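PDB 2P4S: purine nucleoside phosphorylase from Anopheles gambiae, which catalyses the phosphorolysis of inosine, guanosine and their 2'-deoxy counterparts to free purine base and pentose 1-phosphate in purine salvage, working as a homotrimer. Local coordinates for residues A[170-173]-A[177-180]; A[183-188]-A[307-312]. All blocks are in the same frame, centred on the assembly; numbering follows the deposited sequence.

How the contacts relate
Contact 1 and contact 2 follow one another along the chain and share helix 178-191: contact 1 fastens its first turn to the loop 170-173, and contact 2 lays its next turns against helix 307-315. Their centres are about 11 Å apart, and they touch twice, where Leu178 CD2 meets His308 ND1 at 3.6 Å and where Phe170 CE2 meets Pro184 CG at 3.7 Å. Contact 1 lies at the active site, with phosphate-binding Phe170 and His171 and with Tyr173, which holds the inhibitor DIH. Contact 2 is one shell away: the Glu309 side chain is about 10 Å from DIH but within about 3 Å of that of phosphate-binding Arg169.

Contact 1 of 2, residues A[170-173]-A[177-180]; sequences FHHY and PLAK. With DIH (7-[[(3R,4R)-3-(hydroxymethyl)-4-oxidanyl-pyrrolidin-1-ium-1-yl]methyl]-3,5-dihydropyrrolo[3,2-d]pyrimidin-4-one), chain F.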
# COMPACT_ATOMS: atom_id res chain seq x y z
N PHE A 170 11.97 -14.89 7.87
CA PHE A 170 10.51 -14.92 7.69
C PHE A 170 10.09 -13.77 6.78
O PHE A 170 10.56 -12.63 6.95
CB PHE A 170 9.77 -14.75 9.05
CG PHE A 170 10.35 -15.60 10.14
CD1 PHE A 170 10.55 -16.98 9.93
CD2 PHE A 170 10.78 -15.04 11.35
CE1 PHE A 170 11.13 -17.78 10.92
CE2 PHE A 170 11.36 -15.87 12.35
CZ PHE A 170 11.53 -17.21 12.13
N HIS A 171 9.17 -14.06 5.86
CA HIS A 171 8.77 -13.09 4.85
C HIS A 171 7.29 -12.92 4.90
O HIS A 171 6.56 -13.87 5.21
CB HIS A 171 9.15 -13.55 3.45
CG HIS A 171 10.54 -14.12 3.35
ND1 HIS A 171 11.60 -13.40 2.84
CD2 HIS A 171 11.03 -15.36 3.62
CE1 HIS A 171 12.69 -14.15 2.83
NE2 HIS A 171 12.36 -15.35 3.28
N HIS A 172 6.85 -11.71 4.56
CA HIS A 172 5.45 -11.34 4.56
C HIS A 172 4.59 -12.18 3.61
O HIS A 172 3.45 -12.50 3.93
CB HIS A 172 5.35 -9.84 4.24
CG HIS A 172 4.02 -9.23 4.56
ND1 HIS A 172 3.38 -9.40 5.77
CD2 HIS A 172 3.23 -8.40 3.83
CE1 HIS A 172 2.25 -8.72 5.77
NE2 HIS A 172 2.15 -8.09 4.62
N TYR A 173 5.14 -12.53 2.44
CA TYR A 173 4.46 -13.42 1.46
C TYR A 173 4.21 -14.86 1.98
O TYR A 173 3.44 -15.64 1.36
CB TYR A 173 5.21 -13.45 0.11
CG TYR A 173 6.61 -14.02 0.19
CD1 TYR A 173 6.84 -15.40 0.42
CD2 TYR A 173 7.73 -13.19 -0.01
CE1 TYR A 173 8.14 -15.93 0.50
CE2 TYR A 173 9.02 -13.72 0.08
CZ TYR A 173 9.22 -15.09 0.32
OH TYR A 173 10.52 -15.61 0.42
N PRO A 177 2.49 -11.46 9.42
CA PRO A 177 2.43 -9.98 9.57
C PRO A 177 3.86 -9.43 9.76
O PRO A 177 4.73 -10.16 10.21
CB PRO A 177 1.61 -9.77 10.86
CG PRO A 177 0.80 -11.13 11.04
CD PRO A 177 1.63 -12.20 10.37
N LEU A 178 4.11 -8.17 9.40
CA LEU A 178 5.47 -7.60 9.54
C LEU A 178 6.04 -7.67 10.98
O LEU A 178 7.23 -7.98 11.16
CB LEU A 178 5.55 -6.16 8.93
CG LEU A 178 5.18 -6.10 7.44
CD1 LEU A 178 5.34 -4.66 6.94
CD2 LEU A 178 6.07 -7.05 6.63
N ALA A 179 5.19 -7.43 12.00
CA ALA A 179 5.62 -7.51 13.42
C ALA A 179 6.11 -8.91 13.80
O ALA A 179 7.03 -9.07 14.59
CB ALA A 179 4.50 -7.03 14.41
N LYS A 180 5.50 -9.92 13.21
CA LYS A 180 5.96 -11.29 13.38
C LYS A 180 7.29 -11.57 12.63
O LYS A 180 8.15 -12.28 13.17
CB LYS A 180 4.84 -12.28 12.98
CG LYS A 180 5.18 -13.77 13.17
CD LYS A 180 3.86 -14.49 13.44
CE LYS A 180 4.03 -15.98 13.66
NZ LYS A 180 2.67 -16.69 13.75
O5' DIH F . 13.87 -15.88 -4.92
C5' DIH F . 12.80 -15.23 -4.20
C4' DIH F . 13.36 -14.81 -2.86
C6' DIH F . 14.64 -13.96 -3.03
C3' DIH F . 12.35 -13.97 -2.11
O3' DIH F . 12.50 -14.24 -0.72
C2' DIH F . 12.82 -12.55 -2.37
N1' DIH F . 14.31 -12.69 -2.33
C10 DIH F . 14.95 -11.44 -2.78
C9 DIH F . 15.02 -11.16 -4.27
C8 DIH F . 16.06 -11.58 -5.14
N7 DIH F . 15.80 -11.11 -6.39
C5 DIH F . 14.63 -10.41 -6.37
C6 DIH F . 13.87 -9.62 -7.38
O6 DIH F . 14.26 -9.54 -8.62
N1 DIH F . 12.75 -9.03 -6.93
C2 DIH F . 12.31 -9.11 -5.64
N3 DIH F . 12.98 -9.78 -4.70
C4 DIH F . 14.15 -10.42 -5.05
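His172 and Leu178 carry the contact, their side chains crossing at about a right angle. Leu178 brings its CD2 methyl over one face of the imidazole, 3.9 Å from the ring centroid and 27° off the ring normal, a CH-pi contact displaced toward the rim. CG of His172 lies anti to the backbone N (chi1 -164°), which carries the ring toward the helix start. At the edge of the same ring, near its plane, Pro177 CA lies 4.0 Å from His172 ND1. That nitrogen is hydrogen-bonded to the carbonyl oxygen of Tyr176, the residue just before the N-cap Pro177, so the imidazole is tied by its edge as well as packed on its face. Phe170 comes up more loosely, its CD2 4.2 Å from Lys180 O and the oxygen oblique to the ring. Tyr173 turns instead to the ligand: its OH donates a 2.7 Å hydrogen bond to DIH O3', which lies near the plane of the phenol ring. Across the subunit interface, Phe244 of a neighbouring subunit meets Tyr173 edge to face. Apolar packing thus joins the loop to the helix start, and the bond from His172 ND1 to Tyr176 O fixes the ring beside it; the same loop supplies phosphate-binding Phe170 and His171, and Tyr173 bonds to the inhibitor's ribose-mimicking ring.

Contact 2 of 2, residues A[183-188]-A[307-312]; sequences MPVRVM and VHEIIT
Thr312 places its CG2 methyl anti to the backbone N and its OG1 beside that N (chi1 -56°), presenting the methyl to Val185 and Arg186 while the hydroxyl turns back into its own helix. In Arg186 CG lies beside the backbone N, and bends at chi2 (-87°) and chi3 fold the chain across this methyl at about a right angle. Arg186 CD comes to 3.6 Å from Thr312 CG2, and Arg186 NH1 lies 3.8 Å from the same methyl. The guanidinium finds its polar partner farther along the second helix, where NH1 is hydrogen-bonded to His315, and makes a cation-pi contact with Phe240. Val185 points at the other helix with both methyls: CG1 and CG2 each lie 3.8 Å from Glu309 O, and CG2 also meets Glu309 CB at 3.9 Å. The buried Thr312 OG1 is satisfied by a 2.8 Å hydrogen bond to His308 O, which also accepts from Thr312 N. Glu309 is extended beyond CG, its end leading away from helix 183-188, and the salt bridge from OE2 to Arg169 NE probably helps to position that phosphate-binding arginine. The segment axes approach to 8.8 Å and run in the same general direction, crossing at -31°. Helix 178-191 lies on strand 161-167 through Pro184 and Met188 and pairs side by side with helix 307-315, in the alpha/beta fold of the PNP/MTAP family.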
# COMPACT_ATOMS: atom_id res chain seq x y z
N MET A 183 9.85 -9.72 14.79
CA MET A 183 9.94 -10.19 16.19
C MET A 183 11.36 -10.67 16.69
O MET A 183 11.75 -10.39 17.83
CB MET A 183 8.83 -11.22 16.48
CG MET A 183 9.01 -12.00 17.81
SD MET A 183 9.96 -13.52 17.67
CE MET A 183 9.17 -14.34 16.31
N PRO A 184 12.10 -11.44 15.89
CA PRO A 184 13.44 -11.84 16.33
C PRO A 184 14.43 -10.71 16.59
O PRO A 184 15.38 -10.88 17.39
CB PRO A 184 13.93 -12.69 15.17
CG PRO A 184 12.61 -13.24 14.55
CD PRO A 184 11.72 -12.08 14.61
N VAL A 185 14.19 -9.55 15.96
CA VAL A 185 14.94 -8.32 16.30
C VAL A 185 14.68 -7.82 17.73
O VAL A 185 15.59 -7.31 18.37
CB VAL A 185 14.71 -7.18 15.25
CG1 VAL A 185 15.52 -5.93 15.58
CG2 VAL A 185 15.02 -7.67 13.81
N ARG A 186 13.43 -7.89 18.22
CA ARG A 186 13.12 -7.49 19.62
C ARG A 186 13.78 -8.45 20.61
O ARG A 186 14.32 -8.02 21.62
CB ARG A 186 11.65 -7.48 19.91
CG ARG A 186 10.76 -6.72 18.94
CD ARG A 186 10.70 -5.34 19.34
NE ARG A 186 9.39 -4.73 19.19
CZ ARG A 186 9.23 -3.42 18.96
NH1 ARG A 186 10.32 -2.59 18.84
NH2 ARG A 186 8.01 -2.93 18.85
N VAL A 187 13.77 -9.74 20.29
CA VAL A 187 14.48 -10.76 21.05
C VAL A 187 16.02 -10.51 21.09
O VAL A 187 16.60 -10.54 22.17
CB VAL A 187 14.16 -12.20 20.52
CG1 VAL A 187 14.95 -13.21 21.28
CG2 VAL A 187 12.67 -12.50 20.65
N MET A 188 16.66 -10.29 19.94
CA MET A 188 18.07 -9.89 19.89
C MET A 188 18.38 -8.72 20.86
O MET A 188 19.33 -8.78 21.63
CB MET A 188 18.50 -9.53 18.47
CG MET A 188 18.60 -10.68 17.46
SD MET A 188 18.78 -10.05 15.75
CE MET A 188 19.15 -11.57 14.91
N VAL A 307 13.35 -4.35 5.55
CA VAL A 307 12.97 -2.95 5.87
C VAL A 307 12.34 -2.86 7.29
O VAL A 307 12.73 -2.03 8.10
CB VAL A 307 12.04 -2.29 4.74
CG1 VAL A 307 11.29 -1.04 5.24
CG2 VAL A 307 12.87 -1.92 3.55
N HIS A 308 11.38 -3.75 7.56
CA HIS A 308 10.63 -3.84 8.83
C HIS A 308 11.47 -4.39 9.96
O HIS A 308 11.26 -4.02 11.11
CB HIS A 308 9.33 -4.69 8.65
CG HIS A 308 9.53 -5.94 7.85
ND1 HIS A 308 9.53 -5.95 6.47
CD2 HIS A 308 9.79 -7.21 8.24
CE1 HIS A 308 9.79 -7.18 6.05
NE2 HIS A 308 9.98 -7.95 7.10
N GLU A 309 12.42 -5.27 9.66
CA GLU A 309 13.44 -5.65 10.64
C GLU A 309 14.32 -4.44 11.10
O GLU A 309 14.59 -4.25 12.30
CB GLU A 309 14.34 -6.75 10.03
CG GLU A 309 13.61 -8.06 9.73
CD GLU A 309 14.26 -8.86 8.59
OE1 GLU A 309 15.34 -8.47 8.11
OE2 GLU A 309 13.70 -9.91 8.19
N ILE A 310 14.82 -3.69 10.12
CA ILE A 310 15.54 -2.45 10.37
C ILE A 310 14.73 -1.42 11.15
O ILE A 310 15.24 -0.81 12.06
CB ILE A 310 16.08 -1.84 9.02
CG1 ILE A 310 17.09 -2.81 8.37
CG2 ILE A 310 16.70 -0.46 9.27
CD1 ILE A 310 18.53 -2.83 9.04
N ILE A 311 13.45 -1.24 10.83
CA ILE A 311 12.62 -0.27 11.54
C ILE A 311 12.42 -0.68 13.02
O ILE A 311 12.47 0.15 13.95
CB ILE A 311 11.26 -0.14 10.82
CG1 ILE A 311 11.43 0.67 9.53
CG2 ILE A 311 10.20 0.52 11.68
CD1 ILE A 311 10.11 0.82 8.73
N THR A 312 12.20 -1.97 13.23
CA THR A 312 12.14 -2.52 14.59
C THR A 312 13.46 -2.33 15.35
O THR A 312 13.46 -1.99 16.51
CB THR A 312 11.74 -4.01 14.53
OG1 THR A 312 10.49 -4.12 13.81
CG2 THR A 312 11.61 -4.59 15.92